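Phosphotriesterase family protein (Listeria monocytogenes serotype 4b str. H7858, PDB 3PNZ) probably hydrolyses phosphorylated sugar lactones, using a pair of zinc ions held in an amidohydrolase-type TIM barrel. Local coordinates at residues F3-F7 / Y8-A12; V296-F299 / I300-N304. All coordinates share one frame; numbering follows the deposited sequence.

Contact 1: F3-F7 / Y8-A12; sequences FIRTF and YGDIA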
loop_
_atom_site.group_PDB
_atom_site.type_symbol
_atom_site.label_atom_id
_atom_site.label_comp_id
_atom_site.label_asym_id
_atom_site.label_seq_id
_atom_site.Cartn_x
_atom_site.Cartn_y
_atom_site.Cartn_z
ATOM N N PHE A 3 9.345 15.668 3.879
ATOM C CA PHE A 3 9.929 14.825 2.841
ATOM C C PHE A 3 9.156 13.525 2.675
ATOM O O PHE A 3 8.360 13.158 3.536
ATOM C CB PHE A 3 11.371 14.475 3.212
ATOM C CG PHE A 3 11.495 13.747 4.518
ATOM C CD1 PHE A 3 11.403 12.358 4.571
ATOM C CD2 PHE A 3 11.692 14.442 5.696
ATOM C CE1 PHE A 3 11.512 11.682 5.783
ATOM C CE2 PHE A 3 11.799 13.775 6.904
ATOM C CZ PHE A 3 11.709 12.386 6.945
ATOM N N ILE A 4 9.409 12.838 1.565
ATOM C CA ILE A 4 8.959 11.458 1.370
ATOM C C ILE A 4 10.183 10.541 1.398
ATOM O O ILE A 4 11.207 10.832 0.758
ATOM C CB ILE A 4 8.194 11.290 0.034
ATOM C CG1 ILE A 4 6.864 12.040 0.093
ATOM C CG2 ILE A 4 7.952 9.812 -0.267
ATOM C CD1 ILE A 4 6.657 13.010 -1.026
ATOM N N ARG A 5 10.087 9.446 2.149
ATOM C CA ARG A 5 11.215 8.544 2.329
ATOM C C ARG A 5 11.184 7.412 1.311
ATOM O O ARG A 5 10.307 6.539 1.352
ATOM C CB ARG A 5 11.249 7.995 3.761
ATOM C CG ARG A 5 12.317 6.951 4.011
ATOM C CD ARG A 5 12.741 6.913 5.478
ATOM N NE ARG A 5 13.352 8.186 5.870
ATOM C CZ ARG A 5 13.701 8.510 7.109
ATOM N NH1 ARG A 5 13.513 7.660 8.109
ATOM N NH2 ARG A 5 14.234 9.700 7.348
ATOM N N THR A 6 12.134 7.449 0.380
ATOM C CA THR A 6 12.254 6.410 -0.642
ATOM C C THR A 6 13.471 5.534 -0.348
ATOM O O THR A 6 14.292 5.862 0.500
ATOM C CB THR A 6 12.397 6.993 -2.067
ATOM O OG1 THR A 6 13.714 7.524 -2.245
ATOM C CG2 THR A 6 11.344 8.079 -2.347
ATOM N N PHE A 7 13.579 4.413 -1.054
ATOM C CA PHE A 7 14.701 3.502 -0.877
ATOM C C PHE A 7 16.041 4.214 -1.046
ATOM O O PHE A 7 17.012 3.866 -0.378
ATOM C CB PHE A 7 14.622 2.349 -1.878
ATOM C CG PHE A 7 13.798 1.180 -1.403
ATOM C CD1 PHE A 7 12.891 1.325 -0.365
ATOM C CD2 PHE A 7 13.944 -0.066 -1.992
ATOM C CE1 PHE A 7 12.139 0.242 0.073
ATOM C CE2 PHE A 7 13.190 -1.149 -1.568
ATOM C CZ PHE A 7 12.288 -0.995 -0.537
ATOM N N TYR A 8 16.094 5.194 -1.940
ATOM C CA TYR A 8 17.361 5.872 -2.229
ATOM C C TYR A 8 17.431 7.316 -1.734
ATOM O O TYR A 8 18.186 8.132 -2.273
ATOM C CB TYR A 8 17.704 5.781 -3.718
ATOM C CG TYR A 8 18.266 4.430 -4.081
ATOM C CD1 TYR A 8 19.591 4.113 -3.799
ATOM C CD2 TYR A 8 17.472 3.459 -4.683
ATOM C CE1 TYR A 8 20.111 2.874 -4.110
ATOM C CE2 TYR A 8 17.988 2.213 -5.003
ATOM C CZ TYR A 8 19.310 1.930 -4.715
ATOM O OH TYR A 8 19.839 0.697 -5.024
ATOM N N GLY A 9 16.666 7.626 -0.694
ATOM C CA GLY A 9 16.792 8.916 -0.032
ATOM C C GLY A 9 15.471 9.603 0.265
ATOM O O GLY A 9 14.413 9.215 -0.254
ATOM N N ASP A 10 15.533 10.628 1.111
ATOM C CA ASP A 10 14.364 11.443 1.406
ATOM C C ASP A 10 14.262 12.550 0.365
ATOM O O ASP A 10 15.232 13.272 0.116
ATOM C CB ASP A 10 14.455 12.020 2.821
ATOM C CG ASP A 10 14.545 10.937 3.890
ATOM O OD1 ASP A 10 14.125 9.784 3.628
ATOM O OD2 ASP A 10 15.037 11.233 4.999
ATOM N N ILE A 11 13.095 12.670 -0.259
ATOM C CA ILE A 11 12.907 13.586 -1.372
ATOM C C ILE A 11 11.844 14.627 -1.054
ATOM O O ILE A 11 11.038 14.438 -0.140
ATOM C CB ILE A 11 12.527 12.830 -2.674
ATOM C CG1 ILE A 11 11.146 12.169 -2.548
ATOM C CG2 ILE A 11 13.584 11.798 -3.009
ATOM C CD1 ILE A 11 10.665 11.531 -3.857
ATOM N N ALA A 12 11.838 15.722 -1.810
ATOM C CA ALA A 12 10.821 16.751 -1.640
ATOM C C ALA A 12 9.511 16.246 -2.218
ATOM O O ALA A 12 9.513 15.471 -3.178
ATOM C CB ALA A 12 11.240 18.038 -2.346
HETATM O O HOH W 1 15.560 7.542 2.479
#
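Arg5 carries CG anti to the backbone nitrogen (chi1 175°) and bends at chi3, which lays its guanidinium alongside the carboxylate of Asp10, the residue it faces in a non-hydrogen-bonded antiparallel pair. Arg5 NE reaches Asp10 OD1 at 2.9 Å, and Arg5 NH2 reaches Asp10 OD2 at the same distance. Both oxygens are met on their syn sides by a guanidinium turned 13° from the carboxylate plane, so two separate bonds fix the rotation of the acid. Phe3 stacks on the same carboxylate, its CD1 3.5 Å from Asp10 CG with the planes 17° apart; this lets the ring pack flat on an acid whose charge Arg5 already balances. On the face that carries Ile4, Thr6 and Ile11, Thr6 CG2 meets Ile11 CD1 at 3.8 Å.

The strands 4-6 and 9-11 form a beta hairpin closed by a type I turn from Thr6 to Gly9. Gly9 O accepts hydrogen bonds from both Thr6 N and, at 2.7 Å, Thr6 OG1, the hydroxyl lying in the carbonyl plane on a lone pair. Glycine suits position 9, where the backbone angles would drive a CB into the preceding carbonyl. A water bridges Thr6 O and Asp10 OD1.

Beyond the hairpin, Arg5 NH1 forms a second salt bridge with Glu140 on helix 128-140. Phe7 and Tyr8 pack on helix 75-85, while Ile4 and Ile11 touch strand 88-92.

Contact 2: V296-F299 / I300-N304; sequences VPRF and IDEAN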
loop_
_atom_site.group_PDB
_atom_site.type_symbol
_atom_site.label_atom_id
_atom_site.label_comp_id
_atom_site.label_asym_id
_atom_site.label_seq_id
_atom_site.Cartn_x
_atom_site.Cartn_y
_atom_site.Cartn_z
ATOM N N VAL A 296 -6.270 5.788 -17.283
ATOM C CA VAL A 296 -6.243 7.246 -17.233
ATOM C C VAL A 296 -7.032 7.891 -18.387
ATOM O O VAL A 296 -7.906 8.717 -18.149
ATOM C CB VAL A 296 -4.791 7.777 -17.135
ATOM C CG1 VAL A 296 -4.731 9.257 -17.501
ATOM C CG2 VAL A 296 -4.251 7.543 -15.732
ATOM N N PRO A 297 -6.740 7.506 -19.639
ATOM C CA PRO A 297 -7.502 8.105 -20.740
ATOM C C PRO A 297 -9.000 7.830 -20.636
ATOM O O PRO A 297 -9.809 8.696 -20.955
ATOM C CB PRO A 297 -6.909 7.438 -21.985
ATOM C CG PRO A 297 -5.541 7.023 -21.580
ATOM C CD PRO A 297 -5.645 6.648 -20.123
ATOM N N ARG A 298 -9.376 6.639 -20.183
ATOM C CA ARG A 298 -10.798 6.343 -20.041
ATOM C C ARG A 298 -11.421 7.175 -18.934
ATOM O O ARG A 298 -12.505 7.739 -19.104
ATOM C CB ARG A 298 -11.042 4.862 -19.772
ATOM C CG ARG A 298 -12.529 4.575 -19.605
ATOM C CD ARG A 298 -12.782 3.523 -18.580
ATOM N NE ARG A 298 -14.128 3.636 -18.024
ATOM C CZ ARG A 298 -14.957 2.612 -17.877
ATOM N NH1 ARG A 298 -16.160 2.804 -17.345
ATOM N NH2 ARG A 298 -14.581 1.403 -18.273
ATOM N N PHE A 299 -10.741 7.258 -17.791
ATOM C CA PHE A 299 -11.267 8.051 -16.689
ATOM C C PHE A 299 -11.446 9.513 -17.081
ATOM O O PHE A 299 -12.471 10.127 -16.782
ATOM C CB PHE A 299 -10.388 7.966 -15.441
ATOM C CG PHE A 299 -10.876 8.847 -14.332
ATOM C CD1 PHE A 299 -11.888 8.414 -13.487
ATOM C CD2 PHE A 299 -10.383 10.134 -14.178
ATOM C CE1 PHE A 299 -12.369 9.240 -12.478
ATOM C CE2 PHE A 299 -10.864 10.958 -13.176
ATOM C CZ PHE A 299 -11.856 10.511 -12.329
ATOM N N ILE A 300 -10.437 10.071 -17.738
ATOM C CA ILE A 300 -10.517 11.452 -18.182
ATOM C C ILE A 300 -11.739 11.650 -19.070
ATOM O O ILE A 300 -12.534 12.566 -18.853
ATOM C CB ILE A 300 -9.233 11.883 -18.912
ATOM C CG1 ILE A 300 -8.064 11.919 -17.925
ATOM C CG2 ILE A 300 -9.422 13.248 -19.562
ATOM C CD1 ILE A 300 -6.712 12.183 -18.576
ATOM N N ASP A 301 -11.903 10.762 -20.046
ATOM C CA ASP A 301 -13.003 10.867 -20.998
ATOM C C ASP A 301 -14.346 10.736 -20.299
ATOM O O ASP A 301 -15.236 11.565 -20.484
ATOM C CB ASP A 301 -12.871 9.810 -22.094
ATOM C CG ASP A 301 -13.846 10.033 -23.232
ATOM O OD1 ASP A 301 -14.501 9.059 -23.663
ATOM O OD2 ASP A 301 -13.961 11.191 -23.689
ATOM N N GLU A 302 -14.485 9.704 -19.471
ATOM C CA GLU A 302 -15.746 9.467 -18.784
ATOM C C GLU A 302 -16.066 10.593 -17.795
ATOM O O GLU A 302 -17.201 11.072 -17.739
ATOM C CB GLU A 302 -15.751 8.094 -18.095
ATOM C CG GLU A 302 -17.096 7.730 -17.499
ATOM C CD GLU A 302 -17.160 6.314 -16.946
ATOM O OE1 GLU A 302 -16.164 5.565 -17.042
ATOM O OE2 GLU A 302 -18.223 5.956 -16.400
ATOM N N ALA A 303 -15.072 11.027 -17.022
ATOM C CA ALA A 303 -15.285 12.131 -16.089
ATOM C C ALA A 303 -15.696 13.407 -16.825
ATOM O O ALA A 303 -16.612 14.113 -16.394
ATOM C CB ALA A 303 -14.034 12.389 -15.258
ATOM N N ASN A 304 -15.003 13.698 -17.925
ATOM C CA ASN A 304 -15.330 14.855 -18.755
ATOM C C ASN A 304 -16.772 14.755 -19.252
ATOM O O ASN A 304 -17.521 15.725 -19.207
ATOM C CB ASN A 304 -14.383 14.957 -19.953
ATOM C CG ASN A 304 -13.001 15.482 -19.586
ATOM O OD1 ASN A 304 -12.787 16.031 -18.503
ATOM N ND2 ASN A 304 -12.057 15.330 -20.508
#
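Arg298 and Glu302, four residues apart, are joined by a salt bridge in which two nitrogens share one oxygen: Arg298 NH1 lies 2.8 Å and NE 3.0 Å from Glu302 OE1. That oxygen lies in the guanidinium plane, although the carboxylate itself is turned 30° from it. Long, flexible side chains suit this i to i+4 spacing; Arg298 bends at chi2, whereas Glu302 stays extended beyond CG. The other oxygen of Glu302, OE2, pairs with Lys306, placing the acid between two positive charges, which would probably favour its ionised form.

Underneath run the i to i+4 backbone bonds of an alpha helix, such as Glu302 N to Arg298 O at 2.8 Å. Pro297, lacking an N-H, kinks helix 289-305 here, yet its carbonyl still accepts a bond from Asp301 N, 3.1 Å from Pro297 O.

On the apolar side, a chi1 of 176° swings the Phe299 ring along the helix toward the next turn, where Ala303 CB sits over one face of it, 4.3 Å from the centroid, in a CH-pi contact suited to a small methyl. Val296 CG1 meets Ile300 CD1 at 3.7 Å as the two branched chains run side by side. Phe299 and Ile300 continue onto helix 310-325, while Arg298 and Glu302 touch Ile252 of helix 248-260.

Overall arrangement
From the N terminus, contact 1 comes first: residues 3-12 double back through a tight turn, closing a hairpin ahead of the first barrel strand, 19-23. The chain then runs through the eight parallel strands and their intervening helices before reaching contact 2, within helix 289-305, which follows the last strand, 267-269. Here no loop is closed, as 296-304 joins successive turns of one helix. The contacts are in series, neither nesting nor crossing. The centres of contact 1 and contact 2 lie about 31 Å apart and their nearest atoms about 19 Å, so each organises its own region: the N-terminal hairpin against helix 75-85 and strand 88-92, and helix 289-305 among helices 248-260 and 310-325.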